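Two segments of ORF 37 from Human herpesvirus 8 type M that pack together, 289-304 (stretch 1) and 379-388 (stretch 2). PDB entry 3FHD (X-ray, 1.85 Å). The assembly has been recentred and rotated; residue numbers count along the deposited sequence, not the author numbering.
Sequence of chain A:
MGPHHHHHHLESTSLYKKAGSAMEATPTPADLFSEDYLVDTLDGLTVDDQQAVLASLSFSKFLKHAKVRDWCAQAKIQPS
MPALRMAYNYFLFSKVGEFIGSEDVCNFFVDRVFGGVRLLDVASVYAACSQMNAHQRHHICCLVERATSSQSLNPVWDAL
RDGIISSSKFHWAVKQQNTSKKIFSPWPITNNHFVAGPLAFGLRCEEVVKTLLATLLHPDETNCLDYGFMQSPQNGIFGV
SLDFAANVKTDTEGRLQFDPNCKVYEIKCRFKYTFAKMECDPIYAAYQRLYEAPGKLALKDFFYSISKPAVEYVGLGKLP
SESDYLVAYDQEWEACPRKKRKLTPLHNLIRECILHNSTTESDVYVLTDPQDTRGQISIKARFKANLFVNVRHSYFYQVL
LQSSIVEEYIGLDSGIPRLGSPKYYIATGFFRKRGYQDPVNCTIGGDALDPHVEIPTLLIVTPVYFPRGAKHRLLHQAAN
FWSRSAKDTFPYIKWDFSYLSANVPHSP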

# COMPACT_ATOMS: atom_id res chain seq x y z
N ARG A 289 -20.72 -15.60 -22.35
CA ARG A 289 -20.20 -15.26 -23.69
C ARG A 289 -18.69 -15.09 -23.66
O ARG A 289 -17.99 -15.62 -24.53
CB ARG A 289 -20.85 -13.99 -24.24
N LEU A 290 -18.22 -14.33 -22.67
CA LEU A 290 -16.78 -14.13 -22.45
C LEU A 290 -16.03 -15.43 -22.21
O LEU A 290 -14.93 -15.61 -22.74
CB LEU A 290 -16.55 -13.17 -21.26
CG LEU A 290 -15.13 -12.79 -20.85
CD1 LEU A 290 -14.49 -11.91 -21.91
CD2 LEU A 290 -15.17 -12.08 -19.50
N TYR A 291 -16.61 -16.33 -21.40
CA TYR A 291 -15.98 -17.61 -21.05
C TYR A 291 -15.82 -18.53 -22.26
O TYR A 291 -14.77 -19.16 -22.43
CB TYR A 291 -16.78 -18.32 -19.94
CG TYR A 291 -16.11 -19.56 -19.37
CD1 TYR A 291 -15.11 -19.46 -18.40
CD2 TYR A 291 -16.48 -20.85 -19.80
CE1 TYR A 291 -14.49 -20.59 -17.87
CE2 TYR A 291 -15.87 -22.00 -19.27
CZ TYR A 291 -14.87 -21.86 -18.31
OH TYR A 291 -14.26 -22.98 -17.78
N GLU A 292 -16.86 -18.59 -23.09
CA GLU A 292 -16.86 -19.44 -24.28
C GLU A 292 -16.04 -18.86 -25.41
O GLU A 292 -15.49 -19.61 -26.22
CB GLU A 292 -18.30 -19.70 -24.75
N ALA A 293 -15.97 -17.53 -25.48
CA ALA A 293 -15.27 -16.81 -26.56
C ALA A 293 -14.41 -15.67 -26.01
O ALA A 293 -14.75 -14.50 -26.18
CB ALA A 293 -16.28 -16.27 -27.57
N PRO A 294 -13.28 -16.00 -25.34
CA PRO A 294 -12.48 -14.95 -24.68
C PRO A 294 -11.91 -13.90 -25.65
O PRO A 294 -11.15 -14.24 -26.55
CB PRO A 294 -11.35 -15.73 -24.00
CG PRO A 294 -11.83 -17.17 -23.95
CD PRO A 294 -12.69 -17.34 -25.16
N GLY A 295 -12.28 -12.64 -25.46
CA GLY A 295 -11.77 -11.55 -26.29
C GLY A 295 -12.34 -10.19 -25.93
O GLY A 295 -13.19 -10.08 -25.03
N LYS A 296 -11.91 -9.17 -26.65
CA LYS A 296 -12.23 -7.79 -26.29
C LYS A 296 -13.70 -7.39 -26.38
O LYS A 296 -14.16 -6.56 -25.56
CB LYS A 296 -11.35 -6.81 -27.08
CG LYS A 296 -9.86 -6.98 -26.80
CD LYS A 296 -9.09 -5.74 -27.18
CE LYS A 296 -9.24 -5.41 -28.65
NZ LYS A 296 -8.35 -4.28 -29.00
N LEU A 297 -14.44 -7.97 -27.32
CA LEU A 297 -15.86 -7.65 -27.50
C LEU A 297 -16.74 -8.25 -26.40
O LEU A 297 -17.60 -7.56 -25.85
CB LEU A 297 -16.36 -8.10 -28.88
CG LEU A 297 -17.81 -7.79 -29.29
CD1 LEU A 297 -17.95 -6.35 -29.82
CD2 LEU A 297 -18.31 -8.77 -30.35
N ALA A 298 -16.54 -9.54 -26.12
CA ALA A 298 -17.17 -10.19 -24.97
C ALA A 298 -16.80 -9.47 -23.66
O ALA A 298 -17.63 -9.32 -22.76
CB ALA A 298 -16.77 -11.66 -24.90
N LEU A 299 -15.57 -8.98 -23.57
CA LEU A 299 -15.13 -8.23 -22.38
C LEU A 299 -15.85 -6.89 -22.20
O LEU A 299 -16.23 -6.53 -21.09
CB LEU A 299 -13.62 -8.04 -22.38
CG LEU A 299 -12.99 -7.39 -21.14
CD1 LEU A 299 -13.26 -8.20 -19.88
CD2 LEU A 299 -11.47 -7.19 -21.36
N LYS A 300 -16.06 -6.18 -23.31
CA LYS A 300 -16.80 -4.92 -23.30
C LYS A 300 -18.23 -5.13 -22.80
O LYS A 300 -18.70 -4.41 -21.91
CB LYS A 300 -16.77 -4.26 -24.69
CG LYS A 300 -17.32 -2.85 -24.74
CD LYS A 300 -17.30 -2.27 -26.16
CE LYS A 300 -18.47 -1.29 -26.33
NZ LYS A 300 -18.54 -0.62 -27.66
N ASP A 301 -18.91 -6.15 -23.34
CA ASP A 301 -20.27 -6.47 -22.95
C ASP A 301 -20.38 -6.85 -21.47
O ASP A 301 -21.38 -6.52 -20.80
CB ASP A 301 -20.83 -7.59 -23.84
N PHE A 302 -19.34 -7.52 -20.97
CA PHE A 302 -19.23 -7.84 -19.55
C PHE A 302 -19.09 -6.56 -18.73
O PHE A 302 -19.83 -6.33 -17.77
CB PHE A 302 -18.07 -8.82 -19.30
CG PHE A 302 -17.81 -9.09 -17.85
CD1 PHE A 302 -18.65 -9.92 -17.11
CD2 PHE A 302 -16.71 -8.51 -17.21
CE1 PHE A 302 -18.42 -10.17 -15.76
CE2 PHE A 302 -16.47 -8.74 -15.85
CZ PHE A 302 -17.33 -9.59 -15.13
N PHE A 303 -18.16 -5.69 -19.12
CA PHE A 303 -17.99 -4.43 -18.40
C PHE A 303 -19.27 -3.60 -18.34
O PHE A 303 -19.63 -3.08 -17.27
CB PHE A 303 -16.84 -3.60 -18.99
CG PHE A 303 -15.49 -3.97 -18.44
CD1 PHE A 303 -15.25 -3.98 -17.07
CD2 PHE A 303 -14.45 -4.32 -19.29
CE1 PHE A 303 -14.00 -4.31 -16.55
CE2 PHE A 303 -13.21 -4.66 -18.79
CZ PHE A 303 -12.99 -4.66 -17.41
N TYR A 304 -19.97 -3.51 -19.47
CA TYR A 304 -21.19 -2.72 -19.56
C TYR A 304 -22.45 -3.54 -19.29
O TYR A 304 -23.50 -3.24 -19.85
CB TYR A 304 -21.28 -1.99 -20.91
CG TYR A 304 -20.09 -1.07 -21.23
CD1 TYR A 304 -19.44 -0.36 -20.22
CD2 TYR A 304 -19.63 -0.92 -22.53
CE1 TYR A 304 -18.35 0.48 -20.51
CE2 TYR A 304 -18.56 -0.09 -22.84
CZ TYR A 304 -17.92 0.61 -21.83
OH TYR A 304 -16.85 1.44 -22.15
N ILE A 379 -5.57 -21.02 -15.50
CA ILE A 379 -5.81 -20.12 -16.64
C ILE A 379 -6.44 -20.93 -17.77
O ILE A 379 -5.90 -21.96 -18.16
CB ILE A 379 -4.50 -19.41 -17.12
CG1 ILE A 379 -3.92 -18.54 -16.00
CG2 ILE A 379 -4.73 -18.58 -18.37
CD1 ILE A 379 -2.50 -18.05 -16.27
N LYS A 380 -7.60 -20.47 -18.25
CA LYS A 380 -8.27 -21.05 -19.42
C LYS A 380 -7.82 -20.35 -20.70
O LYS A 380 -7.57 -21.00 -21.71
CB LYS A 380 -9.80 -20.91 -19.31
CG LYS A 380 -10.56 -21.56 -20.45
CD LYS A 380 -11.89 -20.89 -20.69
CE LYS A 380 -12.73 -21.70 -21.66
NZ LYS A 380 -12.40 -21.45 -23.09
N ALA A 381 -7.73 -19.02 -20.65
CA ALA A 381 -7.35 -18.23 -21.82
C ALA A 381 -6.81 -16.89 -21.39
O ALA A 381 -7.19 -16.37 -20.33
CB ALA A 381 -8.53 -18.05 -22.75
N ARG A 382 -5.96 -16.32 -22.23
CA ARG A 382 -5.20 -15.11 -21.93
C ARG A 382 -5.23 -14.23 -23.18
O ARG A 382 -5.02 -14.74 -24.27
CB ARG A 382 -3.76 -15.53 -21.65
CG ARG A 382 -2.84 -14.49 -21.12
CD ARG A 382 -1.42 -15.07 -21.17
NE ARG A 382 -0.36 -14.09 -20.95
CZ ARG A 382 -0.34 -12.84 -21.43
NH1 ARG A 382 0.69 -12.05 -21.15
NH2 ARG A 382 -1.34 -12.38 -22.19
N PHE A 383 -5.50 -12.93 -23.04
CA PHE A 383 -5.54 -12.01 -24.18
C PHE A 383 -5.22 -10.56 -23.81
O PHE A 383 -5.40 -10.17 -22.67
CB PHE A 383 -6.87 -12.11 -24.96
CG PHE A 383 -8.10 -11.66 -24.19
CD1 PHE A 383 -8.60 -10.38 -24.35
CD2 PHE A 383 -8.79 -12.55 -23.36
CE1 PHE A 383 -9.75 -9.96 -23.66
CE2 PHE A 383 -9.93 -12.14 -22.67
CZ PHE A 383 -10.42 -10.85 -22.83
N LYS A 384 -4.76 -9.76 -24.77
CA LYS A 384 -4.45 -8.34 -24.52
C LYS A 384 -5.70 -7.45 -24.66
O LYS A 384 -6.55 -7.67 -25.53
CB LYS A 384 -3.39 -7.83 -25.51
CG LYS A 384 -2.04 -8.51 -25.45
CD LYS A 384 -1.38 -8.34 -24.10
CE LYS A 384 0.03 -8.91 -24.13
NZ LYS A 384 0.93 -8.16 -23.19
N ALA A 385 -5.81 -6.44 -23.80
CA ALA A 385 -6.90 -5.47 -23.92
C ALA A 385 -6.34 -4.05 -23.85
O ALA A 385 -5.57 -3.74 -22.92
CB ALA A 385 -7.97 -5.71 -22.83
N ASN A 386 -6.70 -3.21 -24.82
CA ASN A 386 -6.28 -1.80 -24.81
C ASN A 386 -7.04 -1.00 -23.75
O ASN A 386 -7.80 -0.07 -24.04
CB ASN A 386 -6.31 -1.14 -26.21
CG ASN A 386 -7.62 -1.37 -26.97
OD1 ASN A 386 -8.39 -2.29 -26.68
ND2 ASN A 386 -7.86 -0.52 -27.97
N LEU A 387 -6.84 -1.42 -22.51
CA LEU A 387 -7.38 -0.75 -21.35
C LEU A 387 -6.17 -0.31 -20.55
O LEU A 387 -5.22 -1.08 -20.38
CB LEU A 387 -8.25 -1.71 -20.54
CG LEU A 387 -9.60 -2.15 -21.15
CD1 LEU A 387 -10.39 -2.89 -20.13
CD2 LEU A 387 -10.41 -0.97 -21.70
N PHE A 388 -6.21 0.92 -20.05
CA PHE A 388 -5.04 1.56 -19.42
C PHE A 388 -5.42 2.17 -18.08
O PHE A 388 -6.59 2.46 -17.86
CB PHE A 388 -4.49 2.70 -20.31
CG PHE A 388 -4.13 2.26 -21.69
CD1 PHE A 388 -2.94 1.57 -21.94
CD2 PHE A 388 -5.00 2.50 -22.75
CE1 PHE A 388 -2.62 1.13 -23.24
CE2 PHE A 388 -4.67 2.07 -24.07
CZ PHE A 388 -3.49 1.38 -24.30

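The end of one helix (289-292) and helix 296-303, joined by a turn, pack against the strand 379-385 and the residues that follow it; helix 296-303 crosses the strand at 73°, with the two axes 9.8 Å apart at closest approach. The contact buries 565 Å², both sides summed, and the nearest backbone partners run in the same order along both stretches, from Tyr291 beside Lys380 to Lys296 beside Ala385. Leu290 makes a small apolar contact: its CA-to-CB bond points sideways, but the t, p rotamer brings CD1 to 4.3 Å from CZ of Phe383. Tyr291 meets Lys380 through both ring and backbone. Lys380 lays its methylene CD over one face of the Tyr291 ring, 4.0 Å from the ring centroid and 19° off the normal, a CH-pi contact. Lys380 NZ then makes a weak hydrogen bond to Tyr291 O at 3.4 Å; at 5.3 Å from the ring centroid, the same NZ can add at most a weak cation-pi attraction. Glu292 and Ala293 direct their CA-to-CB bonds away and make no contact, and Ala293 is where the chain leaves helical geometry. The CA-to-CB bond of Pro294 points toward the strand. Pro294 CG lies 3.6 Å from CB of Ala381, close apolar packing against a small side chain, while Pro294 CB is 4.1 Å from CE2 of Phe383. Gly295, at the N-cap position of the second helix, sets its backbone on the aromatic ring: CA sits 3.8 Å from the Phe383 ring centroid, 14° off the normal, so CA sits almost squarely over the face, in a CH-pi contact. Pro294 C lies over a face of the ring as well, and Gly295 C comes within 3.5 Å of CE1 of Phe383. The phenylalanine thus packs against the main chain of the turn as well as against side chains. A CB on Gly295 would point away from the strand and would have room. Lys296 begins sideways, but its end comes nearer: CD passes 3.6 Å from O of Lys384 and 3.9 Å from CA of Ala385, and NZ donates a 3.1 Å hydrogen bond to OD1 of Asn386. The aliphatic part of the side chain therefore runs along the end of the strand before the ammonium group reaches the polar residue just beyond it. One helical turn on, Leu299 points toward the strand, and its CD2 lies 4.0 Å from CE1 of Phe383 and 4.1 Å from CB of Ala385, joining two alternate strand residues in one apolar patch. Its backbone is held by the helical hydrogen bond from Leu299 N to Gly295 O, 3.0 Å. Lys300, Asp301 and Phe302 make no contact with stretch 2. Phe303, a further turn along, again points toward it and ends the series: its CE2 lies 3.6 Å from CD1 of Leu387, which approaches the ring obliquely.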